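Local atomic coordinates of 4-alpha-glucanotransferase (Aquifex aeolicus, PDB entry 1TZ7), a protein that is an amylomaltase-type 4-alpha-glucanotransferase built around an eight-stranded parallel beta barrel, with helical and antiparallel-sheet additions. Residues P253-P261 against W315-V325; D100-F110 against Y123-N134. All blocks are in the same frame, centred on the assembly; numbering follows the deposited sequence.

Interaction 1. Residues P253-P261 against W315-V325; sequences PLFVAGVPP and WEVPYGEETAV
Pro260 lies over one face of the Trp315 indole, its CB almost straight above the six-membered ring at 3.5 Å from the centroid, a CH-pi contact that suits a flat, polarisable ring and a rigid pyrrolidine. At the indole's edge NE1 donates to Ala324 O at 2.8 Å, on a carbonyl lone pair and close to the ring plane, which fixes the ring's rotation; Trp329 meets it edge-to-face. The Phe255 ring carries the Glu316 carboxylate stacked on one face, the planes 22° apart and OE2 above the ring centre, while Val317 C lies in plane at its edge. An extended Glu316 chain, with CG anti to the backbone N (chi1 -179°), brings CG to 3.4 Å from Phe255 CB. Between them, antiparallel strand 255-259 and the end of strand 313-318 are joined by Val256 N to Val317 O (2.9 Å, nearly straight) and the return bond from Val317 N to Val256 O, the valine CG2 methyls packing beside them. A water links Gly258 O to Trp315 N. Salt bridges from OE1 to Lys246 and OE2 to Arg328, rather than the stack, probably keep Glu316 charged and in place, the phenyl ring packing against its flat side and CG.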
loop_
_atom_site.group_PDB
_atom_site.type_symbol
_atom_site.label_atom_id
_atom_site.label_comp_id
_atom_site.label_asym_id
_atom_site.label_seq_id
_atom_site.Cartn_x
_atom_site.Cartn_y
_atom_site.Cartn_z
ATOM N N PRO A 253 -12.996 13.213 16.521
ATOM C CA PRO A 253 -12.218 14.092 15.645
ATOM C C PRO A 253 -12.709 15.534 15.692
ATOM O O PRO A 253 -13.903 15.784 15.561
ATOM C CB PRO A 253 -12.440 13.488 14.249
ATOM C CG PRO A 253 -12.854 12.082 14.500
ATOM C CD PRO A 253 -13.605 12.095 15.782
ATOM N N LEU A 254 -11.785 16.464 15.896
ATOM C CA LEU A 254 -12.078 17.889 15.800
ATOM C C LEU A 254 -11.922 18.354 14.347
ATOM O O LEU A 254 -12.663 19.213 13.880
ATOM C CB LEU A 254 -11.130 18.679 16.717
ATOM C CG LEU A 254 -11.558 20.083 17.165
ATOM C CD1 LEU A 254 -12.908 20.062 17.888
ATOM C CD2 LEU A 254 -10.482 20.688 18.062
ATOM N N PHE A 255 -10.948 17.777 13.644
ATOM C CA PHE A 255 -10.811 17.984 12.200
ATOM C C PHE A 255 -10.519 16.661 11.487
ATOM O O PHE A 255 -9.959 15.737 12.078
ATOM C CB PHE A 255 -9.697 18.989 11.911
ATOM C CG PHE A 255 -9.965 20.371 12.455
ATOM C CD1 PHE A 255 -10.698 21.295 11.719
ATOM C CD2 PHE A 255 -9.484 20.747 13.701
ATOM C CE1 PHE A 255 -10.947 22.569 12.219
ATOM C CE2 PHE A 255 -9.730 22.021 14.205
ATOM C CZ PHE A 255 -10.462 22.929 13.461
ATOM N N VAL A 256 -10.900 16.578 10.212
ATOM C CA VAL A 256 -10.672 15.369 9.418
ATOM C C VAL A 256 -9.968 15.687 8.092
ATOM O O VAL A 256 -9.858 16.847 7.694
ATOM C CB VAL A 256 -12.003 14.607 9.128
ATOM C CG1 VAL A 256 -12.549 13.991 10.401
ATOM C CG2 VAL A 256 -13.034 15.531 8.485
ATOM N N ALA A 257 -9.498 14.643 7.420
ATOM C CA ALA A 257 -8.564 14.795 6.318
ATOM C C ALA A 257 -9.297 14.810 4.988
ATOM O O ALA A 257 -10.446 14.382 4.893
ATOM C CB ALA A 257 -7.537 13.674 6.342
ATOM N N GLY A 258 -8.619 15.305 3.967
ATOM C CA GLY A 258 -9.155 15.329 2.623
ATOM C C GLY A 258 -8.281 16.150 1.695
ATOM O O GLY A 258 -7.122 16.429 2.005
ATOM N N VAL A 259 -8.839 16.528 0.550
ATOM C CA VAL A 259 -8.199 17.490 -0.348
ATOM C C VAL A 259 -9.250 18.458 -0.910
ATOM O O VAL A 259 -10.430 18.118 -0.996
ATOM C CB VAL A 259 -7.471 16.775 -1.523
ATOM C CG1 VAL A 259 -6.164 16.160 -1.045
ATOM C CG2 VAL A 259 -8.367 15.716 -2.150
ATOM N N PRO A 260 -8.820 19.664 -1.286
ATOM C CA PRO A 260 -9.751 20.714 -1.716
ATOM C C PRO A 260 -10.340 20.440 -3.101
ATOM O O PRO A 260 -9.879 19.534 -3.786
ATOM C CB PRO A 260 -8.870 21.968 -1.747
ATOM C CG PRO A 260 -7.500 21.462 -2.000
ATOM C CD PRO A 260 -7.417 20.116 -1.339
ATOM N N PRO A 261 -11.351 21.215 -3.497
ATOM C CA PRO A 261 -11.931 21.109 -4.845
ATOM C C PRO A 261 -10.888 21.312 -5.951
ATOM O O PRO A 261 -10.091 22.249 -5.876
ATOM C CB PRO A 261 -12.968 22.244 -4.872
ATOM C CG PRO A 261 -13.270 22.530 -3.436
ATOM C CD PRO A 261 -12.023 22.245 -2.683
ATOM N N TRP A 315 -4.720 19.374 3.939
ATOM C CA TRP A 315 -6.056 19.933 3.900
ATOM C C TRP A 315 -6.848 19.484 5.136
ATOM O O TRP A 315 -6.992 18.288 5.397
ATOM C CB TRP A 315 -6.768 19.500 2.616
ATOM C CG TRP A 315 -8.079 20.195 2.374
ATOM C CD1 TRP A 315 -9.322 19.638 2.436
ATOM C CD2 TRP A 315 -8.275 21.569 2.019
ATOM N NE1 TRP A 315 -10.279 20.579 2.145
ATOM C CE2 TRP A 315 -9.663 21.776 1.887
ATOM C CE3 TRP A 315 -7.416 22.654 1.800
ATOM C CZ2 TRP A 315 -10.210 23.016 1.548
ATOM C CZ3 TRP A 315 -7.968 23.890 1.463
ATOM C CH2 TRP A 315 -9.345 24.055 1.341
ATOM N N GLU A 316 -7.348 20.458 5.884
ATOM C CA GLU A 316 -8.002 20.211 7.162
ATOM C C GLU A 316 -9.429 20.790 7.144
ATOM O O GLU A 316 -9.609 21.986 6.966
ATOM C CB GLU A 316 -7.196 20.875 8.276
ATOM C CG GLU A 316 -7.753 20.678 9.666
ATOM C CD GLU A 316 -6.946 21.412 10.719
ATOM O OE1 GLU A 316 -5.965 20.832 11.236
ATOM O OE2 GLU A 316 -7.288 22.569 11.027
ATOM N N VAL A 317 -10.434 19.926 7.335
ATOM C CA VAL A 317 -11.844 20.364 7.329
ATOM C C VAL A 317 -12.558 20.008 8.665
ATOM O O VAL A 317 -12.354 18.937 9.215
ATOM C CB VAL A 317 -12.639 19.743 6.120
ATOM C CG1 VAL A 317 -11.700 19.428 4.956
ATOM C CG2 VAL A 317 -13.407 18.495 6.546
ATOM N N PRO A 318 -13.389 20.928 9.166
ATOM C CA PRO A 318 -14.143 20.710 10.422
ATOM C C PRO A 318 -15.017 19.442 10.414
ATOM O O PRO A 318 -15.715 19.164 9.424
ATOM C CB PRO A 318 -15.033 21.956 10.514
ATOM C CG PRO A 318 -14.341 22.986 9.699
ATOM C CD PRO A 318 -13.657 22.256 8.587
ATOM N N TYR A 319 -14.975 18.693 11.518
ATOM C CA TYR A 319 -15.751 17.459 11.650
ATOM C C TYR A 319 -17.239 17.772 11.671
ATOM O O TYR A 319 -17.670 18.750 12.295
ATOM C CB TYR A 319 -15.353 16.715 12.935
ATOM C CG TYR A 319 -16.182 15.469 13.219
ATOM C CD1 TYR A 319 -16.072 14.334 12.413
ATOM C CD2 TYR A 319 -17.069 15.426 14.293
ATOM C CE1 TYR A 319 -16.825 13.192 12.670
ATOM C CE2 TYR A 319 -17.827 14.290 14.558
ATOM C CZ TYR A 319 -17.699 13.175 13.741
ATOM O OH TYR A 319 -18.441 12.051 13.995
ATOM N N GLY A 320 -18.023 16.941 10.987
ATOM C CA GLY A 320 -19.447 17.188 10.832
ATOM C C GLY A 320 -19.789 17.721 9.452
ATOM O O GLY A 320 -20.944 17.668 9.028
ATOM N N GLU A 321 -18.782 18.236 8.752
ATOM C CA GLU A 321 -18.957 18.702 7.381
ATOM C C GLU A 321 -19.219 17.518 6.451
ATOM O O GLU A 321 -18.628 16.452 6.610
ATOM C CB GLU A 321 -17.715 19.476 6.916
ATOM C CG GLU A 321 -17.972 20.432 5.757
ATOM C CD GLU A 321 -18.676 21.710 6.185
ATOM O OE1 GLU A 321 -19.004 21.843 7.380
ATOM O OE2 GLU A 321 -18.901 22.580 5.321
ATOM N N GLU A 322 -20.109 17.715 5.484
ATOM C CA GLU A 322 -20.499 16.646 4.561
ATOM C C GLU A 322 -19.541 16.565 3.377
ATOM O O GLU A 322 -19.365 15.501 2.786
ATOM C CB GLU A 322 -21.926 16.872 4.058
ATOM C CG GLU A 322 -22.986 16.750 5.138
ATOM C CD GLU A 322 -24.390 16.718 4.573
ATOM O OE1 GLU A 322 -24.755 15.703 3.945
ATOM O OE2 GLU A 322 -25.129 17.707 4.756
ATOM N N THR A 323 -18.929 17.699 3.032
ATOM C CA THR A 323 -17.933 17.751 1.955
ATOM C C THR A 323 -16.630 18.391 2.447
ATOM O O THR A 323 -16.537 18.830 3.595
ATOM C CB THR A 323 -18.481 18.552 0.753
ATOM O OG1 THR A 323 -18.319 19.956 0.985
ATOM C CG2 THR A 323 -20.001 18.371 0.603
ATOM N N ALA A 324 -15.635 18.446 1.563
ATOM C CA ALA A 324 -14.311 18.967 1.917
ATOM C C ALA A 324 -14.119 20.413 1.430
ATOM O O ALA A 324 -12.996 20.903 1.351
ATOM C CB ALA A 324 -13.226 18.069 1.337
ATOM N N VAL A 325 -15.221 21.087 1.113
ATOM C CA VAL A 325 -15.165 22.417 0.508
ATOM C C VAL A 325 -14.656 23.462 1.505
ATOM O O VAL A 325 -13.850 24.323 1.153
ATOM C CB VAL A 325 -16.571 22.858 -0.021
ATOM C CG1 VAL A 325 -16.568 24.340 -0.410
ATOM C CG2 VAL A 325 -16.986 22.001 -1.197
HETATM O O HOH W 1 -4.473 16.693 2.646
#

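Interaction 2. Residues D100-F110 against Y123-N134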
loop_
_atom_site.group_PDB
_atom_site.type_symbol
_atom_site.label_atom_id
_atom_site.label_comp_id
_atom_site.label_asym_id
_atom_site.label_seq_id
_atom_site.Cartn_x
_atom_site.Cartn_y
_atom_site.Cartn_z
ATOM N N ASP A 100 0.684 -29.435 9.844
ATOM C CA ASP A 100 -0.278 -30.309 10.536
ATOM C C ASP A 100 -1.177 -29.524 11.503
ATOM O O ASP A 100 -1.489 -29.994 12.595
ATOM C CB ASP A 100 0.455 -31.436 11.283
ATOM C CG ASP A 100 0.693 -32.650 10.413
ATOM O OD1 ASP A 100 0.559 -33.783 10.920
ATOM O OD2 ASP A 100 1.015 -32.570 9.210
ATOM N N LEU A 101 -1.588 -28.330 11.086
ATOM C CA LEU A 101 -2.521 -27.518 11.863
ATOM C C LEU A 101 -3.941 -27.605 11.295
ATOM O O LEU A 101 -4.913 -27.319 11.991
ATOM C CB LEU A 101 -2.061 -26.061 11.891
ATOM C CG LEU A 101 -0.647 -25.826 12.434
ATOM C CD1 LEU A 101 -0.222 -24.385 12.207
ATOM C CD2 LEU A 101 -0.565 -26.186 13.913
ATOM N N ILE A 102 -4.048 -27.997 10.025
ATOM C CA ILE A 102 -5.344 -28.316 9.421
ATOM C C ILE A 102 -5.255 -29.592 8.590
ATOM O O ILE A 102 -4.165 -30.025 8.213
ATOM C CB ILE A 102 -5.839 -27.140 8.533
ATOM C CG1 ILE A 102 -4.777 -26.764 7.496
ATOM C CG2 ILE A 102 -6.193 -25.935 9.393
ATOM C CD1 ILE A 102 -5.330 -26.009 6.305
ATOM N N LYS A 103 -6.411 -30.190 8.310
ATOM C CA LYS A 103 -6.482 -31.381 7.459
ATOM C C LYS A 103 -6.607 -30.981 5.991
ATOM O O LYS A 103 -6.890 -29.827 5.676
ATOM C CB LYS A 103 -7.672 -32.256 7.867
ATOM C CG LYS A 103 -7.551 -32.853 9.265
ATOM C CD LYS A 103 -8.713 -33.794 9.580
ATOM C CE LYS A 103 -8.232 -35.065 10.265
ATOM N NZ LYS A 103 -9.362 -35.964 10.638
ATOM N N GLU A 104 -6.396 -31.944 5.098
ATOM C CA GLU A 104 -6.432 -31.684 3.658
ATOM C C GLU A 104 -7.843 -31.300 3.185
ATOM O O GLU A 104 -7.997 -30.536 2.232
ATOM C CB GLU A 104 -5.940 -32.910 2.884
ATOM C CG GLU A 104 -5.867 -32.705 1.375
ATOM C CD GLU A 104 -4.589 -33.251 0.772
ATOM O OE1 GLU A 104 -4.400 -34.485 0.794
ATOM O OE2 GLU A 104 -3.775 -32.446 0.273
ATOM N N ARG A 105 -8.864 -31.832 3.857
ATOM C CA ARG A 105 -10.253 -31.605 3.448
ATOM C C ARG A 105 -10.741 -30.195 3.827
ATOM O O ARG A 105 -11.749 -29.722 3.305
ATOM C CB ARG A 105 -11.181 -32.676 4.058
ATOM C CG ARG A 105 -11.443 -32.514 5.552
ATOM C CD ARG A 105 -11.954 -33.780 6.229
ATOM N NE ARG A 105 -11.986 -33.651 7.686
ATOM C CZ ARG A 105 -12.261 -34.652 8.524
ATOM N NH1 ARG A 105 -12.532 -35.867 8.055
ATOM N NH2 ARG A 105 -12.265 -34.435 9.836
ATOM N N ASP A 106 -10.019 -29.537 4.734
ATOM C CA ASP A 106 -10.318 -28.148 5.097
ATOM C C ASP A 106 -9.964 -27.184 3.957
ATOM O O ASP A 106 -10.560 -26.112 3.832
ATOM C CB ASP A 106 -9.555 -27.747 6.366
ATOM C CG ASP A 106 -10.141 -28.366 7.620
ATOM O OD1 ASP A 106 -11.381 -28.450 7.723
ATOM O OD2 ASP A 106 -9.437 -28.791 8.557
ATOM N N LEU A 107 -8.987 -27.570 3.134
ATOM C CA LEU A 107 -8.621 -26.783 1.955
ATOM C C LEU A 107 -9.699 -26.889 0.884
ATOM O O LEU A 107 -10.327 -27.936 0.721
ATOM C CB LEU A 107 -7.274 -27.250 1.389
ATOM C CG LEU A 107 -6.039 -26.954 2.246
ATOM C CD1 LEU A 107 -4.794 -27.505 1.578
ATOM C CD2 LEU A 107 -5.891 -25.452 2.507
ATOM N N LYS A 108 -9.903 -25.799 0.153
ATOM C CA LYS A 108 -11.078 -25.649 -0.696
ATOM C C LYS A 108 -10.786 -24.688 -1.863
ATOM O O LYS A 108 -10.775 -23.473 -1.690
ATOM C CB LYS A 108 -12.249 -25.127 0.135
ATOM C CG LYS A 108 -13.516 -24.859 -0.655
ATOM C CD LYS A 108 -14.687 -24.538 0.269
ATOM C CE LYS A 108 -14.337 -23.424 1.273
ATOM N NZ LYS A 108 -15.531 -22.642 1.712
ATOM N N ARG A 109 -10.558 -25.254 -3.044
ATOM C CA ARG A 109 -10.169 -24.473 -4.217
ATOM C C ARG A 109 -11.334 -23.616 -4.733
ATOM O O ARG A 109 -12.485 -24.047 -4.726
ATOM C CB ARG A 109 -9.679 -25.405 -5.338
ATOM C CG ARG A 109 -8.192 -25.292 -5.638
ATOM C CD ARG A 109 -7.287 -25.828 -4.525
ATOM N NE ARG A 109 -6.488 -26.978 -4.959
ATOM C CZ ARG A 109 -5.493 -26.917 -5.850
ATOM N NH1 ARG A 109 -5.163 -25.757 -6.415
ATOM N NH2 ARG A 109 -4.826 -28.019 -6.179
ATOM N N PHE A 110 -11.012 -22.402 -5.171
ATOM C CA PHE A 110 -11.930 -21.583 -5.964
ATOM C C PHE A 110 -11.306 -21.311 -7.342
ATOM O O PHE A 110 -10.089 -21.183 -7.455
ATOM C CB PHE A 110 -12.206 -20.251 -5.255
ATOM C CG PHE A 110 -12.839 -20.402 -3.895
ATOM C CD1 PHE A 110 -14.220 -20.366 -3.749
ATOM C CD2 PHE A 110 -12.053 -20.575 -2.760
ATOM C CE1 PHE A 110 -14.804 -20.503 -2.494
ATOM C CE2 PHE A 110 -12.637 -20.713 -1.504
ATOM C CZ PHE A 110 -14.009 -20.676 -1.375
ATOM N N TYR A 123 -13.568 -17.537 5.379
ATOM C CA TYR A 123 -12.939 -18.837 5.138
ATOM C C TYR A 123 -11.540 -18.916 5.771
ATOM O O TYR A 123 -11.200 -19.898 6.416
ATOM C CB TYR A 123 -12.838 -19.106 3.632
ATOM C CG TYR A 123 -12.102 -20.382 3.291
ATOM C CD1 TYR A 123 -12.492 -21.597 3.843
ATOM C CD2 TYR A 123 -11.015 -20.372 2.421
ATOM C CE1 TYR A 123 -11.822 -22.769 3.539
ATOM C CE2 TYR A 123 -10.339 -21.540 2.109
ATOM C CZ TYR A 123 -10.748 -22.737 2.673
ATOM O OH TYR A 123 -10.086 -23.898 2.371
ATOM N N LYS A 124 -10.740 -17.881 5.572
ATOM C CA LYS A 124 -9.378 -17.860 6.109
ATOM C C LYS A 124 -9.382 -17.658 7.634
ATOM O O LYS A 124 -8.489 -18.127 8.325
ATOM C CB LYS A 124 -8.551 -16.773 5.431
ATOM C CG LYS A 124 -8.357 -16.990 3.929
ATOM C CD LYS A 124 -6.884 -17.060 3.555
ATOM C CE LYS A 124 -6.695 -17.290 2.063
ATOM N NZ LYS A 124 -5.718 -16.338 1.470
ATOM N N LYS A 125 -10.399 -16.963 8.143
ATOM C CA LYS A 125 -10.591 -16.840 9.587
ATOM C C LYS A 125 -10.888 -18.194 10.207
ATOM O O LYS A 125 -10.430 -18.490 11.301
ATOM C CB LYS A 125 -11.733 -15.868 9.901
ATOM C CG LYS A 125 -11.853 -15.501 11.397
ATOM C CD LYS A 125 -13.254 -14.991 11.749
ATOM C CE LYS A 125 -13.442 -13.530 11.335
ATOM N NZ LYS A 125 -14.875 -13.199 11.066
ATOM N N GLU A 126 -11.658 -19.015 9.498
ATOM C CA GLU A 126 -12.032 -20.337 9.996
ATOM C C GLU A 126 -10.830 -21.281 9.980
ATOM O O GLU A 126 -10.630 -22.050 10.911
ATOM C CB GLU A 126 -13.186 -20.928 9.158
ATOM C CG GLU A 126 -14.461 -21.199 9.954
ATOM C CD GLU A 126 -14.811 -20.066 10.910
ATOM O OE1 GLU A 126 -15.045 -20.346 12.106
ATOM O OE2 GLU A 126 -14.848 -18.897 10.463
ATOM N N LEU A 127 -10.030 -21.209 8.919
ATOM C CA LEU A 127 -8.810 -22.011 8.824
ATOM C C LEU A 127 -7.822 -21.641 9.929
ATOM O O LEU A 127 -7.134 -22.501 10.460
ATOM C CB LEU A 127 -8.144 -21.822 7.456
ATOM C CG LEU A 127 -8.858 -22.440 6.249
ATOM C CD1 LEU A 127 -8.081 -22.141 4.980
ATOM C CD2 LEU A 127 -9.044 -23.943 6.421
ATOM N N LEU A 128 -7.764 -20.351 10.264
ATOM C CA LEU A 128 -6.809 -19.849 11.255
ATOM C C LEU A 128 -7.290 -20.122 12.681
ATOM O O LEU A 128 -6.484 -20.295 13.592
ATOM C CB LEU A 128 -6.575 -18.342 11.059
ATOM C CG LEU A 128 -5.673 -17.959 9.877
ATOM C CD1 LEU A 128 -5.854 -16.495 9.511
ATOM C CD2 LEU A 128 -4.215 -18.255 10.194
ATOM N N GLU A 129 -8.608 -20.155 12.866
ATOM C CA GLU A 129 -9.194 -20.521 14.155
ATOM C C GLU A 129 -8.911 -21.983 14.450
ATOM O O GLU A 129 -8.605 -22.349 15.581
ATOM C CB GLU A 129 -10.709 -20.272 14.146
ATOM C CG GLU A 129 -11.102 -18.807 14.280
ATOM C CD GLU A 129 -11.028 -18.304 15.707
ATOM O OE1 GLU A 129 -10.742 -19.112 16.615
ATOM O OE2 GLU A 129 -11.255 -17.097 15.922
ATOM N N LYS A 130 -9.013 -22.813 13.415
ATOM C CA LYS A 130 -8.783 -24.247 13.539
ATOM C C LYS A 130 -7.299 -24.539 13.758
ATOM O O LYS A 130 -6.939 -25.438 14.517
ATOM C CB LYS A 130 -9.277 -24.968 12.277
ATOM C CG LYS A 130 -9.392 -26.475 12.421
ATOM C CD LYS A 130 -10.298 -27.074 11.335
ATOM C CE LYS A 130 -11.784 -26.928 11.688
ATOM N NZ LYS A 130 -12.510 -28.233 11.626
ATOM N N ALA A 131 -6.444 -23.766 13.092
ATOM C CA ALA A 131 -4.996 -23.940 13.204
ATOM C C ALA A 131 -4.506 -23.553 14.596
ATOM O O ALA A 131 -3.597 -24.177 15.139
ATOM C CB ALA A 131 -4.281 -23.106 12.143
ATOM N N PHE A 132 -5.121 -22.521 15.168
ATOM C CA PHE A 132 -4.747 -22.039 16.494
ATOM C C PHE A 132 -5.060 -23.080 17.578
ATOM O O PHE A 132 -4.361 -23.161 18.585
ATOM C CB PHE A 132 -5.477 -20.731 16.804
ATOM C CG PHE A 132 -5.108 -20.132 18.130
ATOM C CD1 PHE A 132 -3.806 -19.723 18.384
ATOM C CD2 PHE A 132 -6.063 -19.976 19.130
ATOM C CE1 PHE A 132 -3.465 -19.171 19.604
ATOM C CE2 PHE A 132 -5.723 -19.425 20.349
ATOM C CZ PHE A 132 -4.424 -19.022 20.587
ATOM N N LYS A 133 -6.118 -23.869 17.361
ATOM C CA LYS A 133 -6.491 -24.942 18.297
ATOM C C LYS A 133 -5.438 -26.048 18.309
ATOM O O LYS A 133 -5.076 -26.558 19.369
ATOM C CB LYS A 133 -7.850 -25.537 17.921
ATOM C CG LYS A 133 -9.014 -24.566 18.047
ATOM C CD LYS A 133 -10.359 -25.302 18.078
ATOM C CE LYS A 133 -11.372 -24.579 18.947
ATOM N NZ LYS A 133 -11.857 -23.323 18.312
ATOM N N ASN A 134 -4.953 -26.414 17.123
ATOM C CA ASN A 134 -3.960 -27.482 16.989
ATOM C C ASN A 134 -2.534 -26.948 17.128
ATOM O O ASN A 134 -1.594 -27.508 16.564
ATOM C CB ASN A 134 -4.120 -28.182 15.638
ATOM C CG ASN A 134 -5.486 -28.801 15.463
ATOM O OD1 ASN A 134 -6.270 -28.374 14.619
ATOM N ND2 ASN A 134 -5.780 -29.815 16.264
#
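A first torsion of 176° swings the Tyr123 ring out from its helix to the loop, where OH donates to Asp106 O at 2.7 Å on a carbonyl lone pair in the carbonyl plane. Lys108 starts with CG opposite its own N (chi1 177°) and then bends at chi3 (52°), which lays CE over a face of the phenol, 3.9 Å from the centroid of the Tyr123 ring, as a CH-pi contact. Its NZ is off-centre, 4.4 Å from the same centroid, in a cation-pi contact. Lys108 is solvent-exposed and touches a neighbouring molecule in the crystal, so this pose may owe something to the lattice. Tyrosine serves both needs, a hydroxyl for the carbonyl and an aromatic face for the lysine. The loop folds back along helix 117-133 after a Schellman motif at Asp100 has ended helix 94-98. Leu101 CB rests on Ala131 CB at 3.7 Å, the small alanine letting Ala131 CA make a CA-H...O contact of 3.6 Å with Leu101 O. Leu127 CD2 touches Asp106 CB at 3.8 Å. Lys130 CD passes 3.4 Å from Asp106 OD2, which takes a weak bond from Lys103 N; Lys130 NZ, 4.1 Å from Asp106 OD1, stops short of a salt bridge.

In the fold
From the N terminus, interaction 2 comes first, in the excursion between barrel strands 60-62 and 222-227: the chain leaves helix 94-98, runs through 100-110, and after a 12-residue link meets 123-134, closing a short local loop. Interaction 1 opens only later and spans 53 intervening residues. Strand 255-259 follows barrel strand 222-227 and strand 313-318 follows 302-305, so the contact joins the excursions after two successive barrel strands, as the central pair of a four-stranded antiparallel sheet. The two loops are in series, neither nested nor crossed, their centres 43 Å apart. Interaction 2 packs the loop after helix 94-98 onto helix 117-133, while interaction 1 joins two strands of the antiparallel sheet.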